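Local coordinates for protein GDP-L-fucose synthase (Campylobacter jejuni subsp. jejuni serotype O:2, PDB 7M13) that binds NADPH and acts as a GDP-D-glycero-L-gluco-heptose synthase, an epimerase/dehydratase-family oxidoreductase of capsular polysaccharide biosynthesis, at residues 112-116 with 316-320; 192-196 with 294-300. One frame throughout, in Å; residues are numbered along the deposited sequence.

Interaction 1. Residues 112-116 with 316-320; sequences GYMYP and DRLMD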
loop_
_atom_site.group_PDB
_atom_site.type_symbol
_atom_site.label_atom_id
_atom_site.label_comp_id
_atom_site.label_asym_id
_atom_site.label_seq_id
_atom_site.Cartn_x
_atom_site.Cartn_y
_atom_site.Cartn_z
ATOM N N GLY B 112 5.621 10.949 8.890
ATOM C CA GLY B 112 4.374 11.226 9.612
ATOM C C GLY B 112 3.186 11.333 8.682
ATOM O O GLY B 112 2.066 11.268 9.153
ATOM N N TYR B 113 3.385 11.529 7.374
ATOM C CA TYR B 113 2.249 11.548 6.426
ATOM C C TYR B 113 1.620 10.160 6.351
ATOM O O TYR B 113 0.513 10.059 5.766
ATOM C CB TYR B 113 2.678 12.009 5.036
ATOM C CG TYR B 113 2.935 13.493 4.911
ATOM C CD1 TYR B 113 1.977 14.431 5.261
ATOM C CD2 TYR B 113 4.125 13.948 4.389
ATOM C CE1 TYR B 113 2.200 15.790 5.107
ATOM C CE2 TYR B 113 4.368 15.304 4.233
ATOM C CZ TYR B 113 3.410 16.223 4.607
ATOM O OH TYR B 113 3.659 17.550 4.435
ATOM N N MET B 114 2.198 9.178 7.051
ATOM C CA MET B 114 1.635 7.799 7.087
ATOM C C MET B 114 0.558 7.710 8.179
ATOM O O MET B 114 -0.064 6.637 8.305
ATOM C CB MET B 114 2.733 6.769 7.373
ATOM C CG MET B 114 2.850 6.404 8.840
ATOM S SD MET B 114 4.230 5.277 9.170
ATOM C CE MET B 114 5.374 5.773 7.882
ATOM N N TYR B 115 0.355 8.798 8.933
ATOM C CA TYR B 115 -0.633 8.870 10.013
ATOM C C TYR B 115 -1.847 9.674 9.585
ATOM O O TYR B 115 -1.739 10.618 8.799
ATOM C CB TYR B 115 -0.006 9.432 11.290
ATOM C CG TYR B 115 0.948 8.494 11.962
ATOM C CD1 TYR B 115 0.577 7.250 12.455
ATOM C CD2 TYR B 115 2.272 8.877 12.135
ATOM C CE1 TYR B 115 1.483 6.422 13.102
ATOM C CE2 TYR B 115 3.181 8.064 12.786
ATOM C CZ TYR B 115 2.791 6.825 13.252
ATOM O OH TYR B 115 3.680 6.021 13.886
ATOM N N PRO B 116 -3.021 9.378 10.176
ATOM C CA PRO B 116 -4.245 10.110 9.861
ATOM C C PRO B 116 -4.068 11.616 10.092
ATOM O O PRO B 116 -3.466 11.990 11.086
ATOM C CB PRO B 116 -5.295 9.550 10.815
ATOM C CG PRO B 116 -4.791 8.147 11.148
ATOM C CD PRO B 116 -3.273 8.300 11.154
ATOM N N ASP B 316 -0.692 20.732 13.281
ATOM C CA ASP B 316 0.378 20.387 14.243
ATOM C C ASP B 316 0.658 18.886 14.072
ATOM O O ASP B 316 -0.307 18.131 13.889
ATOM C CB ASP B 316 -0.038 20.747 15.668
ATOM C CG ASP B 316 -0.223 22.233 15.965
ATOM O OD1 ASP B 316 -0.028 23.077 15.047
ATOM O OD2 ASP B 316 -0.526 22.533 17.138
ATOM N N ARG B 317 1.925 18.467 14.068
ATOM C CA ARG B 317 2.317 17.038 14.030
ATOM C C ARG B 317 3.484 16.866 14.976
ATOM O O ARG B 317 4.496 17.557 14.800
ATOM C CB ARG B 317 2.770 16.532 12.649
ATOM C CG ARG B 317 1.761 16.771 11.548
ATOM C CD ARG B 317 0.562 15.893 11.843
ATOM N NE ARG B 317 0.605 14.701 11.034
ATOM C CZ ARG B 317 -0.376 13.813 10.979
ATOM N NH1 ARG B 317 -0.279 12.814 10.125
ATOM N NH2 ARG B 317 -1.428 13.927 11.768
ATOM N N LEU B 318 3.372 15.941 15.918
ATOM C CA LEU B 318 4.445 15.661 16.883
ATOM C C LEU B 318 4.389 14.175 17.167
ATOM O O LEU B 318 3.300 13.712 17.575
ATOM C CB LEU B 318 4.158 16.459 18.168
ATOM C CG LEU B 318 5.016 16.108 19.376
ATOM C CD1 LEU B 318 6.477 16.348 19.088
ATOM C CD2 LEU B 318 4.560 16.899 20.593
ATOM N N MET B 319 5.516 13.491 17.036
ATOM C CA MET B 319 5.592 12.051 17.386
ATOM C C MET B 319 5.569 11.842 18.898
ATOM O O MET B 319 6.279 12.539 19.621
ATOM C CB MET B 319 6.862 11.404 16.850
ATOM C CG MET B 319 6.979 11.325 15.344
ATOM S SD MET B 319 5.484 10.739 14.549
ATOM C CE MET B 319 6.167 10.492 12.910
ATOM N N ASP B 320 4.893 10.801 19.352
ATOM C CA ASP B 320 5.110 10.195 20.681
ATOM C C ASP B 320 6.324 9.280 20.536
ATOM O O ASP B 320 6.222 8.329 19.734
ATOM C CB ASP B 320 3.858 9.443 21.120
ATOM C CG ASP B 320 3.930 8.962 22.558
ATOM O OD1 ASP B 320 5.044 8.687 23.028
ATOM O OD2 ASP B 320 2.887 8.909 23.215
#
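Arg317 donates from its guanidinium to the backbone carbonyls of Gly112, Tyr115 and Pro116. NH2 gives the straightest bond, to Pro116 O (2.9 Å, 163° at the hydrogen). NH1 is shared between Gly112 O and Tyr115 O, each 3.0 Å away, and both bonds are bent. Pro116 O and Tyr115 O lie close to the guanidinium plane, but NH1 stands well above the carbonyl plane of Tyr115, off its lone pairs. Gly112 O also takes the N-H of Tyr115, and its two donors arrive from opposite faces of the carbonyl. Bends at chi2 (-67°) and chi3 (-100°) turn the Arg317 chain so that its guanidinium faces the carbonyls. These bonds hold the guanidinium in a fixed orientation.

The apolar part belongs to Met319. Its CE lies at the edge of the Tyr115 ring, 3.9 Å from Tyr115 CE2, and reaches Gly112 CA at 3.8 Å. SD makes an oblique Met-aromatic contact with the ring. Tyr115 OH is hydrogen-bonded to Asn278 OD1.

The 3-10 turn follows strand 105-111 of the Rossmann-type sheet and Ser111, predicted to be important for catalysis; bound NADP lies nearby. Arg317 and Met319 also touch strand 162-171, and Met114 packs on helix 138-158.

Interaction 2. Residues 192-196 with 294-300; sequences FHLAK and VKNIVGF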
loop_
_atom_site.group_PDB
_atom_site.type_symbol
_atom_site.label_atom_id
_atom_site.label_comp_id
_atom_site.label_asym_id
_atom_site.label_seq_id
_atom_site.Cartn_x
_atom_site.Cartn_y
_atom_site.Cartn_z
ATOM N N PHE B 192 16.413 33.943 6.452
ATOM C CA PHE B 192 16.971 34.951 7.388
ATOM C C PHE B 192 18.384 35.349 6.950
ATOM O O PHE B 192 18.726 36.516 7.129
ATOM C CB PHE B 192 16.929 34.456 8.834
ATOM C CG PHE B 192 15.606 34.738 9.488
ATOM C CD1 PHE B 192 15.347 35.974 10.053
ATOM C CD2 PHE B 192 14.599 33.783 9.488
ATOM C CE1 PHE B 192 14.117 36.244 10.635
ATOM C CE2 PHE B 192 13.377 34.050 10.083
ATOM C CZ PHE B 192 13.131 35.284 10.639
ATOM N N HIS B 193 19.182 34.419 6.416
ATOM C CA HIS B 193 20.563 34.713 5.948
ATOM C C HIS B 193 20.502 35.758 4.826
ATOM O O HIS B 193 21.238 36.765 4.905
ATOM C CB HIS B 193 21.286 33.432 5.525
ATOM C CG HIS B 193 22.659 33.682 5.013
ATOM N ND1 HIS B 193 23.709 33.999 5.852
ATOM C CD2 HIS B 193 23.154 33.683 3.756
ATOM C CE1 HIS B 193 24.802 34.168 5.133
ATOM N NE2 HIS B 193 24.485 33.979 3.845
ATOM N N LEU B 194 19.641 35.550 3.831
ATOM C CA LEU B 194 19.488 36.477 2.680
ATOM C C LEU B 194 18.906 37.814 3.158
ATOM O O LEU B 194 19.332 38.852 2.624
ATOM C CB LEU B 194 18.597 35.851 1.609
ATOM C CG LEU B 194 19.137 34.578 0.963
ATOM C CD1 LEU B 194 18.265 34.181 -0.210
ATOM C CD2 LEU B 194 20.584 34.751 0.531
ATOM N N ALA B 195 17.983 37.801 4.126
ATOM C CA ALA B 195 17.443 39.023 4.763
ATOM C C ALA B 195 18.604 39.828 5.353
ATOM O O ALA B 195 18.606 41.070 5.209
ATOM C CB ALA B 195 16.431 38.677 5.830
ATOM N N LYS B 196 19.538 39.147 6.018
ATOM C CA LYS B 196 20.738 39.770 6.632
ATOM C C LYS B 196 21.619 40.336 5.517
ATOM O O LYS B 196 22.041 41.508 5.633
ATOM C CB LYS B 196 21.514 38.773 7.493
ATOM C CG LYS B 196 22.692 39.376 8.247
ATOM C CD LYS B 196 23.350 38.440 9.233
ATOM C CE LYS B 196 24.201 37.386 8.556
ATOM N NZ LYS B 196 25.013 36.632 9.539
ATOM N N VAL B 294 15.948 31.237 14.659
ATOM C CA VAL B 294 16.768 31.359 13.426
ATOM C C VAL B 294 17.276 32.799 13.342
ATOM O O VAL B 294 18.482 32.972 13.083
ATOM C CB VAL B 294 15.983 30.960 12.171
ATOM C CG1 VAL B 294 16.761 31.334 10.922
ATOM C CG2 VAL B 294 15.656 29.470 12.193
ATOM N N LYS B 295 16.393 33.766 13.591
ATOM C CA LYS B 295 16.706 35.226 13.543
ATOM C C LYS B 295 17.908 35.525 14.443
ATOM O O LYS B 295 18.851 36.231 13.993
ATOM C CB LYS B 295 15.492 36.058 13.966
ATOM C CG LYS B 295 15.727 37.565 13.909
ATOM C CD LYS B 295 14.649 38.420 14.543
ATOM C CE LYS B 295 15.117 39.847 14.760
ATOM N NZ LYS B 295 14.026 40.715 15.272
ATOM N N ASN B 296 17.899 34.983 15.659
ATOM C CA ASN B 296 18.925 35.270 16.694
ATOM C C ASN B 296 20.245 34.605 16.297
ATOM O O ASN B 296 21.309 35.218 16.524
ATOM C CB ASN B 296 18.390 34.906 18.080
ATOM C CG ASN B 296 17.217 35.790 18.463
ATOM O OD1 ASN B 296 16.365 35.402 19.263
ATOM N ND2 ASN B 296 17.147 36.979 17.877
ATOM N N ILE B 297 20.193 33.407 15.700
ATOM C CA ILE B 297 21.414 32.664 15.277
ATOM C C ILE B 297 22.032 33.358 14.056
ATOM O O ILE B 297 23.270 33.479 14.012
ATOM C CB ILE B 297 21.098 31.176 15.022
ATOM C CG1 ILE B 297 20.701 30.505 16.337
ATOM C CG2 ILE B 297 22.272 30.472 14.351
ATOM C CD1 ILE B 297 20.137 29.103 16.194
ATOM N N VAL B 298 21.196 33.818 13.127
ATOM C CA VAL B 298 21.657 34.498 11.881
ATOM C C VAL B 298 22.158 35.903 12.233
ATOM O O VAL B 298 23.078 36.391 11.556
ATOM C CB VAL B 298 20.539 34.517 10.826
ATOM C CG1 VAL B 298 20.828 35.502 9.698
ATOM C CG2 VAL B 298 20.303 33.115 10.276
ATOM N N GLY B 299 21.581 36.519 13.261
ATOM C CA GLY B 299 21.912 37.901 13.664
ATOM C C GLY B 299 21.239 38.920 12.761
ATOM O O GLY B 299 21.794 39.999 12.589
ATOM N N PHE B 300 20.066 38.610 12.206
ATOM C CA PHE B 300 19.252 39.572 11.423
ATOM C C PHE B 300 18.661 40.614 12.378
ATOM O O PHE B 300 18.134 40.221 13.444
ATOM C CB PHE B 300 18.166 38.841 10.637
ATOM C CG PHE B 300 17.218 39.724 9.874
ATOM C CD1 PHE B 300 17.676 40.583 8.888
ATOM C CD2 PHE B 300 15.860 39.685 10.130
ATOM C CE1 PHE B 300 16.787 41.365 8.169
ATOM C CE2 PHE B 300 14.971 40.464 9.405
ATOM C CZ PHE B 300 15.440 41.317 8.432
#
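Two helices, 184-199 and 287-298, pack here, and the turn that ends the second helix joins the contact. The short segments cross at -48°, with their axes 9.7 Å apart. Phe192 reaches from helix 184-199 to Val294, Lys295 and Val298 of the other helix. Lys295 backs one face of the ring with its backbone, and its CB touches Phe192 CE1 at 3.6 Å. Val294 CG1 meets Phe192 CD2 obliquely at 3.6 Å. At the root of the side chain, Val298 CG2 touches Phe192 CB. The other methyl of Val298, CG1, rests against Phe192 O.

Gly299 leaves the helix with positive phi, and the chain turns so that Phe300 points back to helix 184-199. Lys295 O takes the N-H groups of both Gly299 and Phe300. The Phe300 ring receives Ala195 CB over one face in a CH-pi contact, 3.8 Å from its centroid. CD2 of Phe300 lies near the plane of the Phe192 ring, at its edge. The ring planes are inclined at 68° and the centroids are 5.9 Å apart, a pair that is neither a stack nor edge-to-face.

Lys196 supplies the polar bond. Its NZ donates to Val298 O at 2.8 Å, in the carbonyl plane. CG of Lys196 stands anti to the backbone N, and a bend at chi3 (75°) takes the chain obliquely across Val298, with CD and CE close to its carbonyl. Val298 is the last residue of the helix, so the ammonium group probably suits the negative end of the helix dipole.

Strand 231-235 borders the aromatic side, where Val232 touches Phe192, Ala195 and Phe300. Helix 335-347 lies against Val298 and Ile297 through Tyr343, whose OH is hydrogen-bonded to His193 ND1 and Lys196 NZ. Helix 203-210 packs on His193 and Leu194.

How the interactions relate
Both contacts are largely buried, but they lie in different parts of the fold. Interaction 1 is nearer the centre of the chain and close to the bound cofactor. Interaction 2 is farther from the chain centre, between peripheral helices. Their centres are 29 Å apart, and they share no helix or strand. Along the chain, interaction 2 is nested inside the loop closed by interaction 1. The chemistry differs accordingly. In interaction 1 one arginine gathers the carbonyls of a turn, with a methionine packed on the turn beside it. In interaction 2 aromatic and aliphatic side chains do most of the packing, and a single lysine bond meets the last carbonyl of a helix.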